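Local coordinates for protein CptN Toxin (Eubacterium rectale DSM 17629, PDB 4RMO) that acts as the protein toxin of a type III toxin-antitoxin system, probably an endoribonuclease as in its ToxN relatives, and is bound by its pseudoknotted RNA antitoxin, at residues P31-F36 with H117-I122; Q90-I95 with R127-M132. All blocks are in the same frame, centred on the assembly; numbering follows the deposited sequence.

Interaction 1 of 2, residues P31-F36 with H117-I122; sequences PHYYCF and HAAKEI. With nucleotides of chain F.
Tyr33, on strand 32-36, reaches across to Ala119 and Ile122 on the flank of the helix that includes 117-122. Its CB already points toward the helix but is too far away to touch it. CG stands anti to the backbone N (chi1 177°), which carries the ring out from the strand and leaves the first ring atoms without a partner in the helix segment. Contact begins along one side of the ring: CD2 is 4.3 Å from Ile122 CG2, and CE2 closes on the same methyl to 3.8 Å. This methyl branch approaches the ring obliquely. Chi1 of -79° in Ile122 sets CG2 anti to the backbone N, so this methyl is the one that meets the ring. At the tip, Tyr33 OH lies 3.7 Å from Ala119 CB and 3.9 Å from Ala119 CA, against a small residue that lets the hydroxyl come close to the helix backbone. The fold here is a curved antiparallel sheet with the long helix 116-134 laid against it, broadly reminiscent of the MazF-like toxins, and Tyr33 is one of the sheet residues that fill the interface. Its backbone pairs with Ile48 of strand 44-51, while its ring meets Phe87 edge-to-face. The buried hydroxyl finds its polar partner one turn further along the helix, in a hydrogen bond with Glu123 OE1, and has a weak one to Asn4 OD1. Between the segments themselves the contact is van der Waals and small, 144 Å² in total, with CE2 on Ile122 CG2 as the apolar pair and the hydroxyl resting on Ala119. Cys35, two residues on, adds to it by partly covering Ile122 without coming into close contact.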
ATOM      1  N   PRO A  31      27.460   9.002   9.820  1.00 24.80           N
ATOM      2  CA  PRO A  31      26.194   9.502   9.319  1.00 25.54           C
ATOM      3  C   PRO A  31      25.049   9.195  10.272  1.00 23.59           C
ATOM      4  O   PRO A  31      25.006   8.112  10.843  1.00 24.39           O
ATOM      5  CB  PRO A  31      26.021   8.743   7.985  1.00 25.28           C
ATOM      6  CG  PRO A  31      26.796   7.500   8.135  1.00 25.46           C
ATOM      7  CD  PRO A  31      27.959   7.862   9.017  1.00 26.14           C
ATOM      8  N   HIS A  32      24.112  10.133  10.407  1.00 22.83           N
ATOM      9  CA  HIS A  32      22.929   9.936  11.200  1.00 22.41           C
ATOM     10  C   HIS A  32      21.713  10.212  10.348  1.00 26.77           C
ATOM     11  O   HIS A  32      21.697  11.141   9.531  1.00 26.98           O
ATOM     12  CB  HIS A  32      22.896  10.892  12.395  1.00 22.08           C
ATOM     13  CG  HIS A  32      23.803  10.522  13.515  1.00 21.42           C
ATOM     14  ND1 HIS A  32      25.156  10.800  13.499  1.00 22.38           N
ATOM     15  CD2 HIS A  32      23.561   9.902  14.692  1.00 22.44           C
ATOM     16  CE1 HIS A  32      25.710  10.347  14.608  1.00 20.45           C
ATOM     17  NE2 HIS A  32      24.763   9.804  15.353  1.00 24.07           N
ATOM     18  N   TYR A  33      20.645   9.454  10.574  1.00 27.98           N
ATOM     19  CA  TYR A  33      19.435   9.564   9.788  1.00 25.08           C
ATOM     20  C   TYR A  33      18.374  10.348  10.548  1.00 26.84           C
ATOM     21  O   TYR A  33      18.031  10.025  11.680  1.00 29.90           O
ATOM     22  CB  TYR A  33      18.907   8.138   9.510  1.00 28.22           C
ATOM     23  CG  TYR A  33      17.587   8.031   8.745  1.00 26.62           C
ATOM     24  CD1 TYR A  33      17.541   8.320   7.407  1.00 29.03           C
ATOM     25  CD2 TYR A  33      16.425   7.593   9.359  1.00 27.87           C
ATOM     26  CE1 TYR A  33      16.380   8.202   6.687  1.00 29.19           C
ATOM     27  CE2 TYR A  33      15.252   7.416   8.647  1.00 30.07           C
ATOM     28  CZ  TYR A  33      15.237   7.747   7.302  1.00 29.85           C
ATOM     29  OH  TYR A  33      14.080   7.650   6.564  1.00 33.29           O
ATOM     30  N   TYR A  34      17.783  11.329   9.893  1.00 27.45           N
ATOM     31  CA  TYR A  34      16.705  12.098  10.473  1.00 28.07           C
ATOM     32  C   TYR A  34      15.370  11.396  10.205  1.00 27.78           C
ATOM     33  O   TYR A  34      14.854  11.436   9.094  1.00 25.16           O
ATOM     34  CB  TYR A  34      16.668  13.498   9.872  1.00 27.91           C
ATOM     35  CG  TYR A  34      15.408  14.287  10.229  1.00 32.99           C
ATOM     36  CD1 TYR A  34      14.793  14.153  11.464  1.00 34.18           C
ATOM     37  CD2 TYR A  34      14.851  15.174   9.323  1.00 33.80           C
ATOM     38  CE1 TYR A  34      13.639  14.875  11.782  1.00 39.11           C
ATOM     39  CE2 TYR A  34      13.723  15.913   9.631  1.00 36.37           C
ATOM     40  CZ  TYR A  34      13.107  15.748  10.857  1.00 38.91           C
ATOM     41  OH  TYR A  34      11.953  16.473  11.160  1.00 40.99           O
ATOM     42  N   CYS A  35      14.806  10.792  11.243  1.00 27.62           N
ATOM     43  CA  CYS A  35      13.599  10.008  11.133  1.00 33.44           C
ATOM     44  C   CYS A  35      12.266  10.772  11.201  1.00 31.03           C
ATOM     45  O   CYS A  35      11.440  10.667  10.291  1.00 40.24           O
ATOM     46  CB  CYS A  35      13.639   8.968  12.222  1.00 37.64           C
ATOM     47  SG  CYS A  35      12.476   7.705  11.800  1.00 45.64           S
ATOM     48  N   PHE A  36      12.034  11.515  12.260  1.00 30.98           N
ATOM     49  CA  PHE A  36      10.836  12.346  12.355  1.00 36.59           C
ATOM     50  C   PHE A  36      10.977  13.394  13.421  1.00 38.03           C
ATOM     51  O   PHE A  36      11.764  13.262  14.321  1.00 38.04           O
ATOM     52  CB  PHE A  36       9.568  11.523  12.655  1.00 36.20           C
ATOM     53  CG  PHE A  36       9.755  10.471  13.714  1.00 37.03           C
ATOM     54  CD1 PHE A  36       9.876  10.806  15.053  1.00 40.00           C
ATOM     55  CD2 PHE A  36       9.710   9.158  13.386  1.00 37.15           C
ATOM     56  CE1 PHE A  36      10.004   9.836  16.035  1.00 41.03           C
ATOM     57  CE2 PHE A  36       9.876   8.173  14.350  1.00 40.86           C
ATOM     58  CZ  PHE A  36      10.024   8.511  15.686  1.00 38.69           C
ATOM     59  N   HIS A 117       9.568   3.071   0.478  1.00 31.92           N
ATOM     60  CA  HIS A 117       9.081   1.934   1.224  1.00 33.09           C
ATOM     61  C   HIS A 117      10.042   1.567   2.361  1.00 33.70           C
ATOM     62  O   HIS A 117       9.628   0.988   3.364  1.00 32.88           O
ATOM     63  CB  HIS A 117       8.828   0.704   0.324  1.00 32.80           C
ATOM     64  CG  HIS A 117      10.073  -0.042  -0.041  1.00 36.70           C
ATOM     65  ND1 HIS A 117      10.912   0.364  -1.068  1.00 39.02           N
ATOM     66  CD2 HIS A 117      10.625  -1.160   0.479  1.00 38.74           C
ATOM     67  CE1 HIS A 117      11.942  -0.458  -1.134  1.00 35.55           C
ATOM     68  NE2 HIS A 117      11.784  -1.400  -0.218  1.00 39.34           N
ATOM     69  N   ALA A 118      11.337   1.831   2.182  1.00 33.76           N
ATOM     70  CA  ALA A 118      12.320   1.532   3.228  1.00 30.31           C
ATOM     71  C   ALA A 118      12.168   2.591   4.330  1.00 33.32           C
ATOM     72  O   ALA A 118      12.174   2.248   5.503  1.00 34.23           O
ATOM     73  CB  ALA A 118      13.732   1.522   2.692  1.00 30.86           C
ATOM     74  N   ALA A 119      12.005   3.849   3.950  1.00 28.38           N
ATOM     75  CA  ALA A 119      11.823   4.884   4.924  1.00 28.90           C
ATOM     76  C   ALA A 119      10.622   4.591   5.806  1.00 30.67           C
ATOM     77  O   ALA A 119      10.652   4.830   7.025  1.00 27.38           O
ATOM     78  CB  ALA A 119      11.637   6.232   4.243  1.00 26.68           C
ATOM     79  N   LYS A 120       9.531   4.150   5.178  1.00 30.97           N
ATOM     80  CA  LYS A 120       8.290   3.874   5.891  1.00 32.38           C
ATOM     81  C   LYS A 120       8.467   2.743   6.880  1.00 31.38           C
ATOM     82  O   LYS A 120       8.036   2.830   8.023  1.00 29.34           O
ATOM     83  CB  LYS A 120       7.168   3.561   4.907  1.00 38.08           C
ATOM     84  CG  LYS A 120       5.860   3.232   5.564  1.00 48.99           C
ATOM     85  CD  LYS A 120       4.791   2.906   4.519  1.00 54.52           C
ATOM     86  CE  LYS A 120       3.764   1.917   5.067  1.00 61.93           C
ATOM     87  NZ  LYS A 120       2.524   1.907   4.251  1.00 70.02           N
ATOM     88  N   GLU A 121       9.167   1.706   6.480  1.00 30.85           N
ATOM     89  CA  GLU A 121       9.398   0.613   7.395  1.00 31.76           C
ATOM     90  C   GLU A 121      10.258   1.066   8.599  1.00 31.22           C
ATOM     91  O   GLU A 121      10.075   0.597   9.719  1.00 31.29           O
ATOM     92  CB  GLU A 121      10.055  -0.545   6.658  1.00 37.17           C
ATOM     93  CG  GLU A 121       9.745  -1.891   7.279  1.00 49.66           C
ATOM     94  CD  GLU A 121      10.472  -3.061   6.625  1.00 58.53           C
ATOM     95  OE1 GLU A 121      10.941  -2.924   5.449  1.00 68.21           O
ATOM     96  OE2 GLU A 121      10.598  -4.103   7.316  1.00 64.22           O
ATOM     97  N   ILE A 122      11.252   1.901   8.338  1.00 31.71           N
ATOM     98  CA  ILE A 122      12.157   2.375   9.363  1.00 31.43           C
ATOM     99  C   ILE A 122      11.394   3.299  10.311  1.00 33.42           C
ATOM    100  O   ILE A 122      11.573   3.227  11.513  1.00 32.19           O
ATOM    101  CB  ILE A 122      13.404   3.082   8.773  1.00 33.39           C
ATOM    102  CG1 ILE A 122      14.403   1.996   8.295  1.00 36.16           C
ATOM    103  CG2 ILE A 122      14.107   3.951   9.819  1.00 29.72           C
ATOM    104  CD1 ILE A 122      15.433   2.493   7.319  1.00 35.67           C
TER
ATOM    105  P     G F  36      14.487  -0.314  -4.397  1.00 38.55           P
ATOM    106  OP1   G F  36      14.020  -0.247  -2.982  1.00 39.12           O
ATOM    107  OP2   G F  36      15.456   0.721  -4.851  1.00 38.82           O
ATOM    108  O5'   G F  36      15.077  -1.763  -4.641  1.00 33.33           O
ATOM    109  C5'   G F  36      14.445  -2.895  -4.064  1.00 39.24           C
ATOM    110  C4'   G F  36      14.479  -4.048  -5.036  1.00 40.99           C
ATOM    111  O4'   G F  36      13.539  -3.803  -6.125  1.00 39.67           O
ATOM    112  C3'   G F  36      15.791  -4.291  -5.748  1.00 40.23           C
ATOM    113  O3'   G F  36      16.678  -5.011  -4.903  1.00 42.66           O
ATOM    114  C2'   G F  36      15.331  -5.111  -6.941  1.00 38.78           C
ATOM    115  O2'   G F  36      15.065  -6.440  -6.563  1.00 39.00           O
ATOM    116  C1'   G F  36      14.037  -4.396  -7.315  1.00 36.20           C
ATOM    117  N9    G F  36      14.187  -3.342  -8.316  1.00 33.78           N
ATOM    118  C8    G F  36      14.120  -1.985  -8.106  1.00 29.36           C
ATOM    119  N7    G F  36      14.273  -1.287  -9.201  1.00 28.82           N
ATOM    120  C5    G F  36      14.401  -2.242 -10.200  1.00 37.14           C
ATOM    121  C6    G F  36      14.566  -2.090 -11.599  1.00 36.83           C
ATOM    122  O6    G F  36      14.602  -1.042 -12.268  1.00 35.01           O
ATOM    123  N1    G F  36      14.663  -3.324 -12.237  1.00 40.00           N
ATOM    124  C2    G F  36      14.637  -4.543 -11.609  1.00 38.24           C
ATOM    125  N2    G F  36      14.743  -5.609 -12.401  1.00 39.89           N
ATOM    126  N3    G F  36      14.451  -4.702 -10.310  1.00 43.04           N
ATOM    127  C4    G F  36      14.348  -3.517  -9.670  1.00 39.82           C
TER

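Interaction 2 of 2, residues Q90-I95 with R127-M132; sequences QDMFPI and RKVLGM. With nucleotides of chain B.
Met92, a selenomethionine, lays its SE against the helix segment 127-132, 4.0 Å from Val129 CG1 and 4.0 Å from Leu130 CB. A bend at chi3 (-68°) keeps Met92 CE near Leu130 CB, 4.1 Å away; the two side chains cross at about a right angle. This is the close-packed part of the contact, entirely apolar and buried, and Leu130 is further covered by Trp46 and by Ile146 of helix 146-153. Towards Gln90 the fit slackens: its CB points away from the helix, and Gln90 CA is the atom nearest Val129 CG1, at 4.4 Å.

Beyond this core both segments turn to RNA of chain B. Asp91 uses both carboxylate oxygens on G3, with OD1 2.8 Å from N2 (167° at the hydrogen) and OD2 2.8 Å from N1 (175°). Gln90 NE2 bonds to Asp91 OD2 from above the carboxylate plane and also to an uracil base O4 of the bound RNA, and probably helps to hold the acid in place. On the outer face of the helix, Gly131 CA comes within 3.3 Å of U26 O2', and Met132 CG rests 3.4 Å from C5 of A7. The paired grip on N1 and N2 is the classic way in which a carboxylate reads the Watson-Crick edge of guanine, here within the toxin's antitoxin-binding surface.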
ATOM      1  N   GLN A  90      17.635   1.074  17.968  1.00 24.03           N
ATOM      2  CA  GLN A  90      17.867   0.922  19.405  1.00 26.34           C
ATOM      3  C   GLN A  90      18.481   2.155  20.064  1.00 27.33           C
ATOM      4  O   GLN A  90      18.170   2.463  21.205  1.00 27.22           O
ATOM      5  CB  GLN A  90      18.790  -0.280  19.649  1.00 26.62           C
ATOM      6  CG  GLN A  90      20.108  -0.194  18.897  1.00 24.25           C
ATOM      7  CD  GLN A  90      20.974  -1.397  19.098  1.00 25.42           C
ATOM      8  OE1 GLN A  90      20.487  -2.513  19.277  1.00 27.51           O
ATOM      9  NE2 GLN A  90      22.298  -1.193  19.009  1.00 26.35           N
ATOM     10  N   ASP A  91      19.338   2.868  19.322  1.00 28.33           N
ATOM     11  CA  ASP A  91      20.155   3.928  19.893  1.00 26.39           C
ATOM     12  C   ASP A  91      19.732   5.281  19.392  1.00 28.00           C
ATOM     13  O   ASP A  91      20.517   6.239  19.369  1.00 29.45           O
ATOM     14  CB  ASP A  91      21.612   3.686  19.554  1.00 25.55           C
ATOM     15  CG  ASP A  91      22.159   2.479  20.251  1.00 24.96           C
ATOM     16  OD1 ASP A  91      21.831   2.266  21.425  1.00 23.66           O
ATOM     17  OD2 ASP A  91      22.986   1.755  19.648  1.00 26.02           O
HETATM   18  N   MSE A  92      18.492   5.372  18.980  1.00 26.18           N
HETATM   19  CA  MSE A  92      17.986   6.648  18.480  1.00 26.59           C
HETATM   20  C   MSE A  92      17.916   7.666  19.585  1.00 24.26           C
HETATM   21  O   MSE A  92      17.796   7.303  20.768  1.00 25.16           O
HETATM   22  CB  MSE A  92      16.600   6.455  17.902  1.00 27.88           C
HETATM   23  CG  MSE A  92      15.599   6.066  19.000  1.00 31.66           C
HETATM   24 SE   MSE A  92      13.879   5.566  18.174  1.00 47.41          SE
HETATM   25  CE  MSE A  92      13.309   7.295  17.469  1.00 37.26           C
ATOM     26  N   PHE A  93      17.910   8.941  19.213  1.00 24.07           N
ATOM     27  CA  PHE A  93      17.988   9.993  20.210  1.00 25.62           C
ATOM     28  C   PHE A  93      17.557  11.313  19.654  1.00 24.91           C
ATOM     29  O   PHE A  93      17.484  11.482  18.444  1.00 29.92           O
ATOM     30  CB  PHE A  93      19.447  10.131  20.701  1.00 24.37           C
ATOM     31  CG  PHE A  93      20.405  10.532  19.599  1.00 22.51           C
ATOM     32  CD1 PHE A  93      20.620  11.856  19.289  1.00 22.98           C
ATOM     33  CD2 PHE A  93      21.084   9.577  18.895  1.00 22.36           C
ATOM     34  CE1 PHE A  93      21.510  12.222  18.318  1.00 22.95           C
ATOM     35  CE2 PHE A  93      21.965   9.920  17.889  1.00 22.97           C
ATOM     36  CZ  PHE A  93      22.169  11.269  17.590  1.00 24.73           C
ATOM     37  N   PRO A  94      17.249  12.262  20.526  1.00 28.04           N
ATOM     38  CA  PRO A  94      16.746  13.544  20.052  1.00 28.53           C
ATOM     39  C   PRO A  94      17.780  14.606  19.934  1.00 27.78           C
ATOM     40  O   PRO A  94      18.798  14.556  20.594  1.00 27.74           O
ATOM     41  CB  PRO A  94      15.769  13.939  21.136  1.00 33.96           C
ATOM     42  CG  PRO A  94      16.353  13.358  22.378  1.00 31.48           C
ATOM     43  CD  PRO A  94      17.117  12.128  21.979  1.00 30.24           C
ATOM     44  N   ILE A  95      17.518  15.576  19.081  1.00 30.99           N
ATOM     45  CA  ILE A  95      18.468  16.621  18.827  1.00 33.81           C
ATOM     46  C   ILE A  95      17.743  17.900  18.378  1.00 37.83           C
ATOM     47  O   ILE A  95      16.563  17.862  18.047  1.00 37.71           O
ATOM     48  CB  ILE A  95      19.450  16.182  17.745  1.00 32.31           C
ATOM     49  CG1 ILE A  95      20.723  16.992  17.813  1.00 33.06           C
ATOM     50  CG2 ILE A  95      18.873  16.327  16.347  1.00 35.40           C
ATOM     51  CD1 ILE A  95      21.907  16.247  17.237  1.00 33.67           C
ATOM     52  N   ARG A 127       9.038   4.286  15.673  1.00 29.30           N
ATOM     53  CA  ARG A 127       7.922   4.686  16.540  1.00 27.64           C
ATOM     54  C   ARG A 127       7.689   3.642  17.597  1.00 28.40           C
ATOM     55  O   ARG A 127       7.408   3.950  18.741  1.00 29.98           O
ATOM     56  CB  ARG A 127       6.672   4.881  15.717  1.00 29.97           C
ATOM     57  CG  ARG A 127       6.717   6.167  14.918  1.00 32.31           C
ATOM     58  CD  ARG A 127       5.386   6.438  14.163  1.00 38.24           C
ATOM     59  NE  ARG A 127       5.553   7.617  13.312  1.00 39.73           N
ATOM     60  CZ  ARG A 127       5.672   8.862  13.761  1.00 41.64           C
ATOM     61  NH1 ARG A 127       5.593   9.150  15.056  1.00 41.78           N
ATOM     62  NH2 ARG A 127       5.878   9.845  12.898  1.00 44.32           N
ATOM     63  N   LYS A 128       7.788   2.385  17.193  1.00 28.61           N
ATOM     64  CA  LYS A 128       7.660   1.299  18.097  1.00 31.24           C
ATOM     65  C   LYS A 128       8.810   1.296  19.142  1.00 33.65           C
ATOM     66  O   LYS A 128       8.578   1.168  20.343  1.00 29.92           O
ATOM     67  CB  LYS A 128       7.686   0.000  17.327  1.00 35.09           C
ATOM     68  CG  LYS A 128       7.518  -1.208  18.201  1.00 40.27           C
ATOM     69  CD  LYS A 128       7.304  -2.489  17.419  1.00 47.82           C
ATOM     70  CE  LYS A 128       7.316  -3.696  18.373  1.00 55.74           C
ATOM     71  NZ  LYS A 128       7.359  -5.033  17.690  1.00 57.56           N
ATOM     72  N   VAL A 129      10.043   1.415  18.671  1.00 30.10           N
ATOM     73  CA  VAL A 129      11.163   1.389  19.563  1.00 29.53           C
ATOM     74  C   VAL A 129      11.094   2.560  20.554  1.00 27.93           C
ATOM     75  O   VAL A 129      11.315   2.390  21.746  1.00 30.57           O
ATOM     76  CB  VAL A 129      12.481   1.418  18.801  1.00 28.51           C
ATOM     77  CG1 VAL A 129      13.607   1.842  19.727  1.00 30.37           C
ATOM     78  CG2 VAL A 129      12.752   0.059  18.201  1.00 31.91           C
ATOM     79  N   LEU A 130      10.809   3.745  20.052  1.00 26.50           N
ATOM     80  CA  LEU A 130      10.705   4.896  20.927  1.00 26.68           C
ATOM     81  C   LEU A 130       9.581   4.697  21.953  1.00 30.28           C
ATOM     82  O   LEU A 130       9.695   5.116  23.113  1.00 26.29           O
ATOM     83  CB  LEU A 130      10.476   6.143  20.125  1.00 27.38           C
ATOM     84  CG  LEU A 130      10.339   7.418  20.944  1.00 29.31           C
ATOM     85  CD1 LEU A 130      11.576   7.614  21.779  1.00 28.89           C
ATOM     86  CD2 LEU A 130      10.088   8.603  20.017  1.00 29.41           C
ATOM     87  N   GLY A 131       8.489   4.072  21.533  1.00 29.91           N
ATOM     88  CA  GLY A 131       7.364   3.836  22.442  1.00 29.95           C
ATOM     89  C   GLY A 131       7.767   2.939  23.585  1.00 31.04           C
ATOM     90  O   GLY A 131       7.384   3.160  24.726  1.00 29.69           O
HETATM   91  N   MSE A 132       8.520   1.920  23.250  1.00 30.32           N
HETATM   92  CA  MSE A 132       9.012   0.984  24.213  1.00 34.04           C
HETATM   93  C   MSE A 132      10.083   1.582  25.149  1.00 35.50           C
HETATM   94  O   MSE A 132      10.035   1.358  26.356  1.00 37.83           O
HETATM   95  CB  MSE A 132       9.599  -0.211  23.470  1.00 35.26           C
HETATM   96  CG  MSE A 132       8.516  -1.099  22.854  1.00 34.87           C
HETATM   97 SE   MSE A 132       9.186  -2.357  21.761  1.00 35.86          SE
HETATM   98  CE  MSE A 132       9.762  -3.507  22.909  1.00 31.78           C
TER
ATOM     99  P     U B  26       2.745   7.716  17.860  1.00 33.06           P
ATOM    100  OP1   U B  26       2.684   9.182  17.641  1.00 30.67           O
ATOM    101  OP2   U B  26       3.875   6.890  17.349  1.00 32.20           O
ATOM    102  O5'   U B  26       2.736   7.308  19.408  1.00 33.84           O
ATOM    103  C5'   U B  26       1.789   7.911  20.339  1.00 29.80           C
ATOM    104  C4'   U B  26       2.098   7.450  21.741  1.00 28.26           C
ATOM    105  O4'   U B  26       2.074   5.992  21.773  1.00 27.41           O
ATOM    106  C3'   U B  26       3.467   7.858  22.273  1.00 30.60           C
ATOM    107  O3'   U B  26       3.367   8.041  23.669  1.00 35.89           O
ATOM    108  C2'   U B  26       4.311   6.613  22.010  1.00 31.76           C
ATOM    109  O2'   U B  26       5.436   6.426  22.839  1.00 33.16           O
ATOM    110  C1'   U B  26       3.296   5.496  22.269  1.00 29.52           C
ATOM    111  N1    U B  26       3.614   4.254  21.550  1.00 30.83           N
ATOM    112  C2    U B  26       3.936   3.142  22.290  1.00 31.83           C
ATOM    113  O2    U B  26       3.971   3.151  23.510  1.00 28.62           O
ATOM    114  N3    U B  26       4.253   2.031  21.552  1.00 30.17           N
ATOM    115  C4    U B  26       4.280   1.921  20.176  1.00 30.14           C
ATOM    116  O4    U B  26       4.573   0.840  19.654  1.00 33.37           O
ATOM    117  C5    U B  26       3.899   3.103  19.484  1.00 31.58           C
ATOM    118  C6    U B  26       3.619   4.212  20.175  1.00 34.33           C
ATOM    119  P     G B   3      30.342  -5.890  21.988  1.00 32.89           P
ATOM    120  OP1   G B   3      30.849  -7.230  22.202  1.00 36.37           O
ATOM    121  OP2   G B   3      29.794  -5.526  20.642  1.00 31.52           O
ATOM    122  O5'   G B   3      29.179  -5.493  22.984  1.00 30.43           O
ATOM    123  C5'   G B   3      29.354  -5.552  24.403  1.00 32.62           C
ATOM    124  C4'   G B   3      28.250  -4.766  25.081  1.00 32.07           C
ATOM    125  O4'   G B   3      28.335  -3.379  24.649  1.00 29.92           O
ATOM    126  C3'   G B   3      26.829  -5.183  24.738  1.00 31.62           C
ATOM    127  O3'   G B   3      26.347  -6.213  25.603  1.00 35.57           O
ATOM    128  C2'   G B   3      26.059  -3.900  24.994  1.00 29.39           C
ATOM    129  O2'   G B   3      25.731  -3.697  26.352  1.00 28.30           O
ATOM    130  C1'   G B   3      27.040  -2.847  24.488  1.00 29.40           C
ATOM    131  N9    G B   3      26.844  -2.526  23.075  1.00 27.61           N
ATOM    132  C8    G B   3      27.438  -3.136  22.002  1.00 27.37           C
ATOM    133  N7    G B   3      27.017  -2.679  20.855  1.00 30.42           N
ATOM    134  C5    G B   3      26.109  -1.687  21.193  1.00 24.79           C
ATOM    135  C6    G B   3      25.339  -0.838  20.373  1.00 23.02           C
ATOM    136  O6    G B   3      25.338  -0.754  19.145  1.00 22.62           O
ATOM    137  N1    G B   3      24.541   0.019  21.127  1.00 22.31           N
ATOM    138  C2    G B   3      24.465   0.023  22.495  1.00 23.33           C
ATOM    139  N2    G B   3      23.609   0.898  23.039  1.00 24.72           N
ATOM    140  N3    G B   3      25.178  -0.772  23.273  1.00 25.93           N
ATOM    141  C4    G B   3      25.984  -1.586  22.559  1.00 25.58           C
ATOM    142  P     A B   7       7.162  -8.553  24.705  1.00 41.88           P
ATOM    143  OP1   A B   7       7.788  -9.699  25.394  1.00 39.31           O
ATOM    144  OP2   A B   7       6.204  -8.738  23.596  1.00 35.18           O
ATOM    145  O5'   A B   7       6.382  -7.699  25.775  1.00 36.23           O
ATOM    146  C5'   A B   7       7.035  -7.299  26.973  1.00 37.29           C
ATOM    147  C4'   A B   7       6.563  -5.929  27.382  1.00 41.42           C
ATOM    148  O4'   A B   7       7.187  -4.927  26.553  1.00 43.72           O
ATOM    149  C3'   A B   7       5.080  -5.612  27.261  1.00 42.47           C
ATOM    150  O3'   A B   7       4.326  -6.148  28.350  1.00 42.90           O
ATOM    151  C2'   A B   7       5.103  -4.089  27.291  1.00 42.34           C
ATOM    152  O2'   A B   7       5.225  -3.558  28.593  1.00 36.32           O
ATOM    153  C1'   A B   7       6.368  -3.776  26.479  1.00 38.68           C
ATOM    154  N9    A B   7       6.110  -3.509  25.061  1.00 34.50           N
ATOM    155  C8    A B   7       6.192  -4.418  24.033  1.00 34.13           C
ATOM    156  N7    A B   7       5.829  -3.938  22.873  1.00 31.57           N
ATOM    157  C5    A B   7       5.539  -2.611  23.141  1.00 28.98           C
ATOM    158  C6    A B   7       5.121  -1.567  22.317  1.00 30.90           C
ATOM    159  N6    A B   7       4.922  -1.709  21.002  1.00 35.37           N
ATOM    160  N1    A B   7       4.904  -0.362  22.890  1.00 29.59           N
ATOM    161  C2    A B   7       5.100  -0.238  24.216  1.00 29.90           C
ATOM    162  N3    A B   7       5.476  -1.161  25.099  1.00 28.73           N
ATOM    163  C4    A B   7       5.697  -2.335  24.487  1.00 28.79           C
TER

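How the interactions relate
The centres of the two interactions lie about 12 Å apart, and both use helix 116-134: interaction 1 sets its earlier turns against strand 32-37 of the curved antiparallel sheet, and interaction 2, further along, sets it against the turn that leads into strand 93-96 of that sheet. In sequence the segments alternate, 31-36, 90-95, 117-122 and 127-132, so the sheet-side elements both precede the helix that covers them. The contacts also join directly: Phe36 CZ lies 3.9 Å from Met92 CE, the Phe36 ring forms a cation-pi contact with Arg127, and His32 CD2 approaches Phe93 CZ to 3.5 Å. One helix thus ties a continuous buried core to a surface that, at interaction 2, receives antitoxin RNA.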